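Local coordinates for protein endoglucanase (Clostridium thermocellum, PDB 2C4X) that probably hydrolyses cellulose as part of the cellulosome, this piece being its C-terminal PKD domain and CBM44 carbohydrate-binding module, which recognises beta-glucan chains and xyloglucan, at residues T158-V161 with P162-M166. The protein carries 1 engineered substitution. Residues are numbered along the deposited sequence; the frame is centred on the assembly and turned at random.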
loop_
_atom_site.group_PDB
_atom_site.type_symbol
_atom_site.label_atom_id
_atom_site.label_comp_id
_atom_site.label_asym_id
_atom_site.label_seq_id
_atom_site.Cartn_x
_atom_site.Cartn_y
_atom_site.Cartn_z
ATOM N N THR A 158 13.829 -4.170 -17.496
ATOM C CA THR A 158 13.198 -2.922 -17.051
ATOM C C THR A 158 11.985 -3.217 -16.158
ATOM O O THR A 158 10.940 -3.655 -16.635
ATOM C CB THR A 158 12.862 -1.942 -18.222
ATOM O OG1 THR A 158 11.451 -1.724 -18.304
ATOM C CG2 THR A 158 13.406 -2.446 -19.563
ATOM N N ILE A 159 12.145 -2.999 -14.857
ATOM C CA ILE A 159 11.104 -3.342 -13.891
ATOM C C ILE A 159 10.087 -2.201 -13.758
ATOM O O ILE A 159 8.884 -2.425 -13.869
ATOM C CB ILE A 159 11.705 -3.757 -12.519
ATOM C CG1 ILE A 159 12.748 -4.869 -12.716
ATOM C CG2 ILE A 159 10.599 -4.186 -11.543
ATOM C CD1 ILE A 159 13.588 -5.193 -11.488
ATOM N N VAL A 160 10.575 -0.985 -13.529
ATOM C CA VAL A 160 9.713 0.199 -13.408
ATOM C C VAL A 160 10.217 1.351 -14.276
ATOM O O VAL A 160 11.413 1.447 -14.554
ATOM C CB VAL A 160 9.561 0.671 -11.930
ATOM C CG1 VAL A 160 8.885 -0.398 -11.099
ATOM C CG2 VAL A 160 10.905 1.025 -11.314
ATOM N N VAL A 161 9.305 2.211 -14.722
ATOM C CA VAL A 161 9.715 3.427 -15.413
ATOM C C VAL A 161 10.227 4.439 -14.380
ATOM O O VAL A 161 9.743 4.455 -13.245
ATOM C CB VAL A 161 8.589 4.039 -16.318
ATOM C CG1 VAL A 161 8.109 3.017 -17.354
ATOM C CG2 VAL A 161 7.427 4.577 -15.493
ATOM N N PRO A 162 11.227 5.259 -14.756
ATOM C CA PRO A 162 11.702 6.327 -13.872
ATOM C C PRO A 162 10.567 7.216 -13.351
ATOM O O PRO A 162 9.656 7.575 -14.103
ATOM C CB PRO A 162 12.641 7.126 -14.775
ATOM C CG PRO A 162 13.147 6.123 -15.750
ATOM C CD PRO A 162 11.987 5.220 -16.021
ATOM N N GLY A 163 10.625 7.553 -12.065
ATOM C CA GLY A 163 9.589 8.362 -11.420
ATOM C C GLY A 163 8.609 7.551 -10.584
ATOM O O GLY A 163 7.815 8.120 -9.837
ATOM N N THR A 164 8.672 6.225 -10.707
ATOM C CA THR A 164 7.712 5.316 -10.058
ATOM C C THR A 164 7.984 5.131 -8.566
ATOM O O THR A 164 9.124 4.901 -8.156
ATOM C CB THR A 164 7.734 3.917 -10.731
ATOM O OG1 THR A 164 7.506 4.054 -12.138
ATOM C CG2 THR A 164 6.684 2.963 -10.124
ATOM N N THR A 165 6.934 5.222 -7.757
ATOM C CA THR A 165 7.043 4.895 -6.345
ATOM C C THR A 165 6.574 3.458 -6.126
ATOM O O THR A 165 5.435 3.112 -6.437
ATOM C CB THR A 165 6.251 5.877 -5.462
ATOM O OG1 THR A 165 6.749 7.204 -5.665
ATOM C CG2 THR A 165 6.376 5.517 -3.983
HETATM N N MSE A 166 7.477 2.631 -5.607
HETATM C CA MSE A 166 7.174 1.251 -5.248
HETATM C C MSE A 166 6.855 1.163 -3.763
HETATM O O MSE A 166 7.481 1.850 -2.954
HETATM C CB MSE A 166 8.380 0.354 -5.540
HETATM C CG MSE A 166 8.708 0.152 -7.008
HETATM SE SE MSE A 166 10.647 -0.109 -7.252
HETATM C CE MSE A 166 11.124 1.801 -7.296
HETATM O O HOH W 1 6.552 1.384 -14.153
#
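T164 folds back on V161 and V160 across a tight reversal of the chain. From its CB, 3.9 Å from V160 CB, the side chain divides. OG1 lies beside its own backbone N (chi1 -55°), which brings hydroxyl and amide to the same acceptor: T164 OG1 donates to V161 O in the shorter bond, 2.5 Å, and T164 N reaches V161 O at 3.3 Å in a bent one, 141° at the hydrogen. Both donors are moderately tilted from the carbonyl plane, and together they grip one oxygen. OG1 also meets V161 CG2 at 3.4 Å, the two side chains crossing at about a right angle; a water accepts from V161 N and donates weakly, at long range, to T164 OG1. The methyl, CG2, lies anti to the backbone N and rests against V160 CB and CG1. V160 then extends the apolar contact: its CG2 meets the selenomethionine methyl CE of M166 end to end at 4.1 Å, the M166 chain being bent at chi2 and chi3. V160 and M166 are buried, with I185 of strand 178-187 and W252 packing on both, while Q229 binds I159 N and V160 O. Extended P162 followed by G163 at phi 101°, where a side chain would press on the preceding carbonyl oxygen, makes V161 to T164 a type II beta turn; the amide bond closes it, the hydroxyl bond is additional, and it leads into strand 165-172 of the CBM44 beta-sandwich.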